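Hypothetical protein, IPT/TIG domain protein (Bacteroides ovatus, PDB 4HW6) is of unknown function, but is probably an auxiliary nutrient-binding protein, putatively for carbohydrate, that joins an IPT/TIG domain to a six-bladed beta-propeller. Local coordinates at residues L115-E120 with P131-G136; V127-F132 with Y173-T178; F138-R143 with Q160-R165; K177-G182 with Y210-A215. One frame throughout, in Å; residues are numbered along the deposited sequence.

Interaction 1 of 4, residues L115-E120 with P131-G136; sequences LGKLYE and PFDDCG
Two connecting loops of the six-bladed beta-propeller meet here: the run leaving strand 109-115, and a type I beta turn from Pro-131 to Asp-134 with the residues just after it. The polar grip comes from Lys-117. Its side chain, extended beyond CG, crosses that of Asp-133 obliquely, and NZ is held twice by that residue: Lys-117 NZ lies 2.8 Å from Asp-133 OD1 in a salt bridge that meets the carboxylate from above its plane, and 2.8 Å from the backbone Asp-133 O, in the carbonyl plane on a lone pair. Between the two backbones, Lys-117 N donates to Gly-136 O at 2.9 Å, the donor standing above the carbonyl plane, and the same oxygen takes a CA-H contact from Gly-116. On the buried side, CD2 of Leu-115 sits over one face of the Phe-132 ring, 3.7 Å from CG of Phe-132; Phe-114 meets that ring edge-to-face. What shapes the second loop is the turn's own bond from Asp-134 N to Pro-131 O, together with the positive phi of Gly-136 (58°). A water bridges the loops: it accepts from Gly-116 N at 2.9 Å and donates to Phe-132 O at 2.7 Å.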
# COMPACT_ATOMS: atom_id res chain seq x y z
N LEU A 115 -3.24 12.54 0.32
CA LEU A 115 -4.39 13.27 0.86
C LEU A 115 -4.06 13.95 2.18
O LEU A 115 -3.29 13.41 3.00
CB LEU A 115 -5.57 12.33 1.09
CG LEU A 115 -6.18 11.63 -0.12
CD1 LEU A 115 -7.00 10.43 0.33
CD2 LEU A 115 -7.02 12.61 -0.94
N GLY A 116 -4.70 15.10 2.37
CA GLY A 116 -4.60 15.87 3.61
C GLY A 116 -3.76 17.11 3.43
O GLY A 116 -2.67 17.04 2.85
N LYS A 117 -4.27 18.24 3.95
CA LYS A 117 -3.56 19.52 3.88
C LYS A 117 -3.72 20.22 5.23
O LYS A 117 -4.77 20.15 5.84
CB LYS A 117 -4.14 20.39 2.77
CG LYS A 117 -3.97 19.77 1.38
CD LYS A 117 -4.69 20.61 0.34
CE LYS A 117 -4.42 20.13 -1.08
NZ LYS A 117 -5.09 21.04 -2.05
N LEU A 118 -2.64 20.84 5.68
CA LEU A 118 -2.63 21.55 6.95
C LEU A 118 -2.29 23.02 6.70
O LEU A 118 -1.88 23.41 5.60
CB LEU A 118 -1.58 20.94 7.88
CG LEU A 118 -1.79 19.53 8.44
CD1 LEU A 118 -1.82 18.48 7.35
CD2 LEU A 118 -0.69 19.26 9.46
N TYR A 119 -2.46 23.84 7.72
CA TYR A 119 -2.08 25.24 7.59
C TYR A 119 -1.33 25.72 8.82
O TYR A 119 -1.15 24.97 9.78
CB TYR A 119 -3.28 26.15 7.24
CG TYR A 119 -4.47 26.09 8.18
CD1 TYR A 119 -5.40 25.06 8.08
CD2 TYR A 119 -4.69 27.09 9.15
CE1 TYR A 119 -6.50 25.00 8.91
CE2 TYR A 119 -5.80 27.03 9.99
CZ TYR A 119 -6.69 25.98 9.86
OH TYR A 119 -7.80 25.88 10.67
N GLU A 120 -0.83 26.95 8.74
CA GLU A 120 -0.00 27.55 9.77
C GLU A 120 1.24 26.72 10.05
O GLU A 120 1.43 26.22 11.15
CB GLU A 120 -0.84 27.80 11.03
CG GLU A 120 -0.49 29.09 11.75
CD GLU A 120 -1.66 29.63 12.56
OE1 GLU A 120 -2.70 29.96 11.96
OE2 GLU A 120 -1.53 29.72 13.80
N PRO A 131 -13.82 16.82 -1.43
CA PRO A 131 -13.02 16.37 -2.56
C PRO A 131 -11.60 16.07 -2.15
O PRO A 131 -11.10 16.65 -1.18
CB PRO A 131 -13.03 17.57 -3.52
CG PRO A 131 -14.22 18.37 -3.14
CD PRO A 131 -14.42 18.15 -1.67
N PHE A 132 -10.93 15.21 -2.92
CA PHE A 132 -9.52 14.89 -2.69
C PHE A 132 -8.67 16.15 -2.47
O PHE A 132 -7.80 16.17 -1.59
CB PHE A 132 -8.93 14.12 -3.90
CG PHE A 132 -9.20 12.63 -3.89
CD1 PHE A 132 -10.15 12.04 -3.06
CD2 PHE A 132 -8.48 11.81 -4.75
CE1 PHE A 132 -10.36 10.67 -3.08
CE2 PHE A 132 -8.69 10.45 -4.76
CZ PHE A 132 -9.63 9.88 -3.94
N ASP A 133 -8.90 17.17 -3.28
CA ASP A 133 -8.15 18.43 -3.21
C ASP A 133 -8.54 19.38 -2.06
O ASP A 133 -7.85 20.38 -1.85
CB ASP A 133 -8.28 19.18 -4.53
CG ASP A 133 -7.25 20.30 -4.67
OD1 ASP A 133 -6.05 20.03 -4.43
OD2 ASP A 133 -7.66 21.44 -4.98
N ASP A 134 -9.60 19.08 -1.31
CA ASP A 134 -10.18 20.03 -0.35
C ASP A 134 -10.99 19.27 0.72
O ASP A 134 -12.22 19.38 0.81
CB ASP A 134 -11.05 21.04 -1.11
CG ASP A 134 -11.22 22.36 -0.37
OD1 ASP A 134 -10.86 22.47 0.81
OD2 ASP A 134 -11.75 23.30 -0.98
N CYS A 135 -10.29 18.48 1.50
CA CYS A 135 -10.93 17.61 2.49
C CYS A 135 -10.19 17.73 3.81
O CYS A 135 -10.08 16.75 4.55
CB CYS A 135 -10.93 16.16 2.01
SG CYS A 135 -9.29 15.46 1.69
N GLY A 136 -9.66 18.92 4.10
CA GLY A 136 -8.95 19.14 5.36
C GLY A 136 -7.79 18.20 5.54
O GLY A 136 -7.10 17.87 4.57
O HOH W 1 -5.98 16.73 0.35

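Interaction 2 of 4, residues V127-F132 with Y173-T178; sequences VLAGPF and YVDIKT
Backbone bonds make the first group. Gly-130 and Val-174 form an antiparallel hydrogen-bonded pair: Val-174 N points almost straight at Gly-130 O (2.7 Å, 175° at the hydrogen) in the carbonyl plane, whereas the return bond from Gly-130 N to Val-174 O is longer at 3.2 Å, its donor above the plane. Val-174 O also receives a CA-H contact from Ala-129 at 3.3 Å.

The second group is packing by the two rings. With CG anti to the backbone N (chi1 -165°), the Tyr-173 ring lies back over the neighbouring strand and lays one face on the peptide of Gly-130, CE1 of Tyr-173 3.4 Å from Gly-130 C. Pro-131 runs alongside, pointing the same way. At the far end of the ring, Tyr-173 OH meets Ala-129 CB at 3.6 Å. The Phe-132 ring crosses Val-174 at about a right angle, its CD1 3.8 Å from Val-174 CG2.

Aliphatic packing completes it: CD1 of Ile-176 lies against the Leu-128/Ala-129 peptide and meets Val-127 CG1 at 4.3 Å. Strand 130-131 is one outer strand of a propeller blade; across the sheet follow 173-177, 164-168, 154-158 and, at the other margin, 143-146, each antiparallel to the next.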
# COMPACT_ATOMS: atom_id res chain seq x y z
N VAL A 127 -11.28 19.37 9.97
CA VAL A 127 -11.80 18.05 9.74
C VAL A 127 -13.15 18.15 9.02
O VAL A 127 -14.12 18.70 9.55
CB VAL A 127 -11.91 17.25 11.05
CG1 VAL A 127 -12.64 15.93 10.82
CG2 VAL A 127 -10.52 17.01 11.65
N LEU A 128 -13.20 17.66 7.79
CA LEU A 128 -14.41 17.69 6.98
C LEU A 128 -14.38 16.68 5.85
O LEU A 128 -13.31 16.28 5.38
CB LEU A 128 -14.65 19.06 6.36
CG LEU A 128 -13.66 19.56 5.30
CD1 LEU A 128 -14.32 20.58 4.39
CD2 LEU A 128 -12.46 20.18 5.96
N ALA A 129 -15.59 16.29 5.43
CA ALA A 129 -15.78 15.54 4.20
C ALA A 129 -15.59 16.51 3.04
O ALA A 129 -16.07 17.65 3.07
CB ALA A 129 -17.18 14.94 4.15
N GLY A 130 -14.89 16.07 2.02
CA GLY A 130 -14.73 16.85 0.82
C GLY A 130 -13.98 16.13 -0.29
O GLY A 130 -13.53 15.00 -0.12
N PRO A 131 -13.82 16.82 -1.43
CA PRO A 131 -13.02 16.37 -2.56
C PRO A 131 -11.60 16.07 -2.15
O PRO A 131 -11.10 16.65 -1.18
CB PRO A 131 -13.03 17.57 -3.52
CG PRO A 131 -14.22 18.37 -3.14
CD PRO A 131 -14.42 18.15 -1.67
N PHE A 132 -10.93 15.21 -2.92
CA PHE A 132 -9.52 14.89 -2.69
C PHE A 132 -8.67 16.15 -2.47
O PHE A 132 -7.80 16.17 -1.59
CB PHE A 132 -8.93 14.12 -3.90
CG PHE A 132 -9.20 12.63 -3.89
CD1 PHE A 132 -10.15 12.04 -3.06
CD2 PHE A 132 -8.48 11.81 -4.75
CE1 PHE A 132 -10.36 10.67 -3.08
CE2 PHE A 132 -8.69 10.45 -4.76
CZ PHE A 132 -9.63 9.88 -3.94
N TYR A 173 -13.47 11.72 -3.66
CA TYR A 173 -14.09 12.32 -2.47
C TYR A 173 -13.68 11.55 -1.24
O TYR A 173 -13.55 10.33 -1.29
CB TYR A 173 -15.60 12.29 -2.63
CG TYR A 173 -16.33 13.20 -1.67
CD1 TYR A 173 -16.54 14.54 -1.99
CD2 TYR A 173 -16.84 12.73 -0.45
CE1 TYR A 173 -17.23 15.39 -1.13
CE2 TYR A 173 -17.54 13.58 0.41
CZ TYR A 173 -17.72 14.90 0.06
OH TYR A 173 -18.38 15.76 0.91
N VAL A 174 -13.44 12.26 -0.13
CA VAL A 174 -13.12 11.62 1.15
C VAL A 174 -14.22 11.94 2.14
O VAL A 174 -14.27 13.03 2.69
CB VAL A 174 -11.76 12.05 1.75
CG1 VAL A 174 -11.44 11.17 2.97
CG2 VAL A 174 -10.63 11.95 0.71
N ASP A 175 -15.10 10.96 2.37
CA ASP A 175 -16.25 11.15 3.23
C ASP A 175 -15.91 10.81 4.67
O ASP A 175 -14.88 10.21 4.98
CB ASP A 175 -17.41 10.27 2.76
CG ASP A 175 -18.78 10.86 3.07
OD1 ASP A 175 -18.90 11.93 3.70
OD2 ASP A 175 -19.77 10.23 2.64
N ILE A 176 -16.79 11.23 5.56
CA ILE A 176 -16.82 10.80 6.96
C ILE A 176 -18.01 9.87 7.13
O ILE A 176 -19.16 10.24 6.81
CB ILE A 176 -17.00 11.99 7.92
CG1 ILE A 176 -15.78 12.92 7.82
CG2 ILE A 176 -17.19 11.48 9.37
CD1 ILE A 176 -15.93 14.23 8.57
N LYS A 177 -17.74 8.68 7.64
CA LYS A 177 -18.78 7.68 7.88
C LYS A 177 -19.30 7.80 9.32
O LYS A 177 -18.54 7.68 10.27
CB LYS A 177 -18.24 6.27 7.61
CG LYS A 177 -19.27 5.17 7.89
CD LYS A 177 -18.77 3.76 7.68
CE LYS A 177 -19.91 2.76 7.79
NZ LYS A 177 -21.02 3.02 6.80
N THR A 178 -20.60 8.01 9.48
CA THR A 178 -21.21 7.99 10.81
C THR A 178 -21.34 6.52 11.20
O THR A 178 -22.00 5.76 10.52
CB THR A 178 -22.59 8.66 10.84
OG1 THR A 178 -22.48 10.01 10.36
CG2 THR A 178 -23.14 8.70 12.28

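Interaction 3 of 4, residues F138-R143 with Q160-R165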
# COMPACT_ATOMS: atom_id res chain seq x y z
N PHE A 138 -6.49 14.76 8.55
CA PHE A 138 -7.04 13.60 9.23
C PHE A 138 -6.54 13.43 10.67
O PHE A 138 -5.33 13.41 10.91
CB PHE A 138 -6.73 12.36 8.39
CG PHE A 138 -7.12 12.54 6.96
CD1 PHE A 138 -8.44 12.84 6.65
CD2 PHE A 138 -6.19 12.49 5.94
CE1 PHE A 138 -8.82 13.05 5.34
CE2 PHE A 138 -6.57 12.69 4.63
CZ PHE A 138 -7.89 12.99 4.33
N ASP A 139 -7.48 13.28 11.60
CA ASP A 139 -7.14 13.16 13.03
C ASP A 139 -6.41 11.88 13.37
O ASP A 139 -5.49 11.90 14.18
CB ASP A 139 -8.38 13.28 13.92
CG ASP A 139 -8.87 14.71 14.06
OD1 ASP A 139 -8.08 15.69 13.92
OD2 ASP A 139 -10.07 14.85 14.36
N ASN A 140 -6.82 10.75 12.80
CA ASN A 140 -6.27 9.46 13.21
C ASN A 140 -6.49 8.40 12.16
O ASN A 140 -7.61 7.87 12.02
CB ASN A 140 -6.92 9.03 14.53
CG ASN A 140 -6.25 7.83 15.17
OD1 ASN A 140 -5.29 7.28 14.64
ND2 ASN A 140 -6.75 7.43 16.34
N ILE A 141 -5.43 8.07 11.43
CA ILE A 141 -5.53 7.09 10.36
C ILE A 141 -5.06 5.73 10.92
O ILE A 141 -3.91 5.32 10.74
CB ILE A 141 -4.72 7.52 9.11
CG1 ILE A 141 -4.98 8.99 8.74
CG2 ILE A 141 -5.10 6.64 7.92
CD1 ILE A 141 -3.91 9.58 7.82
N TRP A 142 -5.95 5.03 11.61
CA TRP A 142 -5.54 4.00 12.55
C TRP A 142 -5.36 2.63 11.88
O TRP A 142 -4.33 1.98 12.07
CB TRP A 142 -6.55 3.95 13.71
CG TRP A 142 -6.26 2.87 14.71
CD1 TRP A 142 -7.03 1.78 14.95
CD2 TRP A 142 -5.13 2.78 15.57
NE1 TRP A 142 -6.43 1.00 15.91
CE2 TRP A 142 -5.27 1.58 16.31
CE3 TRP A 142 -4.03 3.60 15.81
CZ2 TRP A 142 -4.34 1.19 17.26
CZ3 TRP A 142 -3.10 3.20 16.76
CH2 TRP A 142 -3.25 2.00 17.46
N ARG A 143 -6.37 2.17 11.15
CA ARG A 143 -6.29 0.93 10.38
C ARG A 143 -7.06 1.11 9.08
O ARG A 143 -8.22 1.55 9.10
CB ARG A 143 -6.92 -0.25 11.13
CG ARG A 143 -6.29 -0.61 12.46
CD ARG A 143 -4.92 -1.24 12.29
NE ARG A 143 -4.33 -1.61 13.59
CZ ARG A 143 -3.43 -0.92 14.28
NH1 ARG A 143 -2.97 0.25 13.86
NH2 ARG A 143 -2.96 -1.41 15.42
N GLN A 160 -10.19 5.15 15.66
CA GLN A 160 -10.37 5.01 17.11
C GLN A 160 -11.50 5.92 17.59
O GLN A 160 -12.66 5.73 17.17
CB GLN A 160 -9.06 5.22 17.86
CG GLN A 160 -8.04 4.13 17.56
CD GLN A 160 -6.73 4.34 18.29
OE1 GLN A 160 -6.10 5.41 18.21
NE2 GLN A 160 -6.29 3.31 18.99
N ARG A 161 -11.20 6.94 18.40
CA ARG A 161 -12.22 7.87 18.85
C ARG A 161 -12.53 8.96 17.83
O ARG A 161 -13.48 9.70 18.00
CB ARG A 161 -11.82 8.55 20.14
CG ARG A 161 -11.51 7.59 21.26
CD ARG A 161 -11.14 8.37 22.50
NE ARG A 161 -10.61 7.47 23.52
CZ ARG A 161 -10.64 7.71 24.83
NH1 ARG A 161 -11.17 8.82 25.33
NH2 ARG A 161 -10.11 6.82 25.66
N ASP A 162 -11.66 9.09 16.82
CA ASP A 162 -11.82 10.11 15.78
C ASP A 162 -12.62 9.56 14.59
O ASP A 162 -13.21 8.47 14.67
CB ASP A 162 -10.45 10.66 15.38
CG ASP A 162 -9.64 11.16 16.62
OD1 ASP A 162 -10.18 11.94 17.40
OD2 ASP A 162 -8.47 10.75 16.79
N ALA A 163 -12.70 10.33 13.51
CA ALA A 163 -13.58 9.97 12.41
C ALA A 163 -13.11 8.74 11.65
O ALA A 163 -11.91 8.53 11.42
CB ALA A 163 -13.75 11.12 11.42
N PHE A 164 -14.12 7.97 11.24
CA PHE A 164 -14.03 6.88 10.28
C PHE A 164 -14.13 7.51 8.88
O PHE A 164 -15.05 8.28 8.61
CB PHE A 164 -15.22 5.99 10.54
CG PHE A 164 -15.15 4.64 9.89
CD1 PHE A 164 -15.17 4.50 8.52
CD2 PHE A 164 -15.14 3.51 10.67
CE1 PHE A 164 -15.14 3.24 7.95
CE2 PHE A 164 -15.11 2.25 10.11
CZ PHE A 164 -15.11 2.12 8.74
N ARG A 165 -13.17 7.22 8.02
CA ARG A 165 -13.16 7.89 6.70
C ARG A 165 -13.30 6.90 5.55
O ARG A 165 -12.97 5.71 5.67
CB ARG A 165 -11.87 8.70 6.51
CG ARG A 165 -11.57 9.71 7.62
CD ARG A 165 -12.65 10.75 7.79
NE ARG A 165 -12.85 11.58 6.60
CZ ARG A 165 -12.49 12.87 6.48
NH1 ARG A 165 -11.87 13.52 7.46
NH2 ARG A 165 -12.73 13.51 5.34
O HOH W 2 -11.80 13.11 13.05
O HOH W 3 -9.30 10.10 10.69
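This contact binds the loop that enters strand 143-146 of a propeller blade to the turn joining strands 154-158 and 164-168; a classic beta bulge, in which Trp-142 and Arg-143 both face Val-158, marks where the first loop becomes strand. The tight part is a sandwich around the Trp-142 indole. Gln-160, extended beyond CG, lays its amide almost parallel to the ring, the two planes 10° apart, with NE2 of Gln-160 3.3 Å from CE2 of Trp-142. Its CG sits over the five-membered ring as a CH-pi contact, 3.6 Å from the centroid. On the opposite face the guanidinium of Arg-143 folds back, and its NH1 donates to Trp-142 O at 2.8 Å. The stacked amide is fixed in rotation by Asn-140: ND2 of Asn-140 gives a 2.8 Å bond to Gln-160 OE1, on a lone pair and in both amide planes, although those planes stand 73° apart. A second buried part lies at Arg-165, bent at chi2 and chi3 and held by Leu-128 O, Val-174 O and Asp-175 O; its guanidinium turns a face to the edge of the Phe-138 ring, NH1 of Arg-165 3.6 Å from CD1 of Phe-138.

Toward Asp-139 and Asp-162 the stems still touch, CB to CB at 3.6 Å, but the carboxylates stay apart and water enters. Asp-139 OD2 and Asp-162 OD1 are 4.2 Å apart, a proximity of like charges that would tend to raise their proton affinity, offset at Asp-139 by bonds from Trp-125 NE1 and a water. That water accepts from Ala-163 N and donates to Asp-139 OD2.

Interaction 4 of 4, residues K177-G182 with Y210-A215; sequences KTTNIG and YLFTRA
The Phe-212 ring carries the aliphatic end of Lys-177 on one face, with CE of Lys-177 3.9 Å from the ring centroid and 14° off the normal, while Ile-181 CD1 and the backbone oxygen of Thr-179 come up at its edge. The Tyr-210 ring, two residues earlier on the same strand, has Ile-181 CG1 over one face at 4.2 Å from its centroid. Ile-181 therefore fits between the two aromatics: its CD1 touches Tyr-210 CD2 at 3.6 Å and Phe-212 CE1 at 4.0 Å.

Lys-177 leaves the backbone with CG anti to N (chi1 178°) and stays extended until the last torsion bends it (chi4 58°). That bend carries NZ off-centre, 4.6 Å from the centroid of the Phe-212 ring, a cation-pi interaction in which the methylene does the closest touching; the ammonium is bonded to Phe-218 O.

The loop that presents Ile-181 is shaped by an ST turn. Thr-179 OG1, in the crowded position between the backbone N and the carbonyl carbon, accepts from Ile-181 N at 3.0 Å. Arg-221 NH1 binds Thr-179 O, and a water donates to Asn-180 O with a weak link to the Tyr-210 hydroxyl. This is chiefly side-chain packing, with a cation-pi element, of the connection between successive beta-propeller blades, in which the loop from strand 173-177 to strand 184-189 covers strand 207-212 of the blade it leads into.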
# COMPACT_ATOMS: atom_id res chain seq x y z
N LYS A 177 -17.74 8.68 7.64
CA LYS A 177 -18.78 7.68 7.88
C LYS A 177 -19.30 7.80 9.32
O LYS A 177 -18.54 7.68 10.27
CB LYS A 177 -18.24 6.27 7.61
CG LYS A 177 -19.27 5.17 7.89
CD LYS A 177 -18.77 3.76 7.68
CE LYS A 177 -19.91 2.76 7.79
NZ LYS A 177 -21.02 3.02 6.80
N THR A 178 -20.60 8.01 9.48
CA THR A 178 -21.21 7.99 10.81
C THR A 178 -21.34 6.52 11.20
O THR A 178 -22.00 5.76 10.52
CB THR A 178 -22.59 8.66 10.84
OG1 THR A 178 -22.48 10.01 10.36
CG2 THR A 178 -23.14 8.70 12.28
N THR A 179 -20.66 6.13 12.26
CA THR A 179 -20.71 4.75 12.75
C THR A 179 -21.52 4.62 14.03
O THR A 179 -22.00 3.54 14.33
CB THR A 179 -19.29 4.24 13.10
OG1 THR A 179 -18.75 5.07 14.13
CG2 THR A 179 -18.37 4.26 11.86
N ASN A 180 -21.61 5.70 14.81
CA ASN A 180 -22.13 5.67 16.17
C ASN A 180 -21.43 4.64 17.05
O ASN A 180 -22.02 4.05 17.98
CB ASN A 180 -23.66 5.46 16.18
CG ASN A 180 -24.41 6.65 15.64
OD1 ASN A 180 -25.30 6.51 14.80
ND2 ASN A 180 -24.04 7.83 16.09
N ILE A 181 -20.15 4.43 16.76
CA ILE A 181 -19.28 3.60 17.55
C ILE A 181 -18.22 4.51 18.16
O ILE A 181 -17.55 5.25 17.44
CB ILE A 181 -18.60 2.55 16.64
CG1 ILE A 181 -19.64 1.58 16.08
CG2 ILE A 181 -17.48 1.81 17.37
CD1 ILE A 181 -19.12 0.65 14.98
N GLY A 182 -18.06 4.47 19.48
CA GLY A 182 -17.17 5.38 20.18
C GLY A 182 -15.69 5.19 19.97
O GLY A 182 -14.93 6.15 20.01
N TYR A 210 -19.27 -5.09 15.39
CA TYR A 210 -20.42 -4.62 14.64
C TYR A 210 -20.25 -4.99 13.18
O TYR A 210 -19.12 -5.24 12.73
CB TYR A 210 -20.54 -3.12 14.73
CG TYR A 210 -20.98 -2.58 16.06
CD1 TYR A 210 -22.34 -2.47 16.36
CD2 TYR A 210 -20.05 -2.18 17.02
CE1 TYR A 210 -22.77 -1.98 17.56
CE2 TYR A 210 -20.49 -1.66 18.24
CZ TYR A 210 -21.85 -1.55 18.50
OH TYR A 210 -22.35 -1.05 19.71
N LEU A 211 -21.38 -5.03 12.46
CA LEU A 211 -21.38 -5.28 11.02
C LEU A 211 -22.18 -4.20 10.32
O LEU A 211 -23.27 -3.83 10.78
CB LEU A 211 -21.99 -6.66 10.75
CG LEU A 211 -22.04 -7.18 9.31
CD1 LEU A 211 -21.86 -8.69 9.28
CD2 LEU A 211 -23.35 -6.78 8.65
N PHE A 212 -21.67 -3.70 9.18
CA PHE A 212 -22.44 -2.81 8.31
C PHE A 212 -22.68 -3.58 7.01
O PHE A 212 -21.73 -4.07 6.38
CB PHE A 212 -21.70 -1.50 8.02
CG PHE A 212 -21.52 -0.63 9.23
CD1 PHE A 212 -20.44 -0.84 10.11
CD2 PHE A 212 -22.40 0.39 9.50
CE1 PHE A 212 -20.29 -0.05 11.24
CE2 PHE A 212 -22.25 1.19 10.63
CZ PHE A 212 -21.20 0.97 11.49
N THR A 213 -23.95 -3.70 6.61
CA THR A 213 -24.28 -4.64 5.54
C THR A 213 -23.99 -4.07 4.16
O THR A 213 -24.33 -2.93 3.85
CB THR A 213 -25.76 -5.07 5.58
OG1 THR A 213 -26.60 -3.95 5.31
CG2 THR A 213 -26.13 -5.67 6.93
N ARG A 214 -23.36 -4.88 3.32
CA ARG A 214 -23.09 -4.52 1.92
C ARG A 214 -24.39 -4.21 1.16
O ARG A 214 -24.43 -3.27 0.36
CB ARG A 214 -22.34 -5.65 1.23
CG ARG A 214 -21.90 -5.37 -0.21
CD ARG A 214 -21.34 -6.65 -0.82
NE ARG A 214 -20.93 -6.48 -2.21
CZ ARG A 214 -20.75 -7.49 -3.07
NH1 ARG A 214 -20.91 -8.75 -2.70
NH2 ARG A 214 -20.38 -7.22 -4.32
N ALA A 215 -25.44 -4.98 1.43
CA ALA A 215 -26.73 -4.84 0.76
C ALA A 215 -27.39 -3.48 0.98
O ALA A 215 -28.15 -3.03 0.13
CB ALA A 215 -27.67 -5.96 1.18
O HOH W 4 -22.30 2.31 20.29

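All four contacts lie in the propeller and trace the path from one blade through the next into a third. Interaction 1 ties the exit of strand 109-115 to the loop after strand 130-131; interaction 2, about 10 Å away between centres and sharing Pro-131 and Phe-132, fixes that short strand to strand 173-177. Interaction 3 is nested in the chain loop closed by interaction 2, in the same sheet, where Lys-177 N probably bonds to Phe-164 O. Strand 109-115 pairs with 425-431 near the C-terminus, so interaction 1 joins the blade where the propeller's two ends meet to the next one, and interaction 4, about 25 Å away between centres, passes the chain to a third.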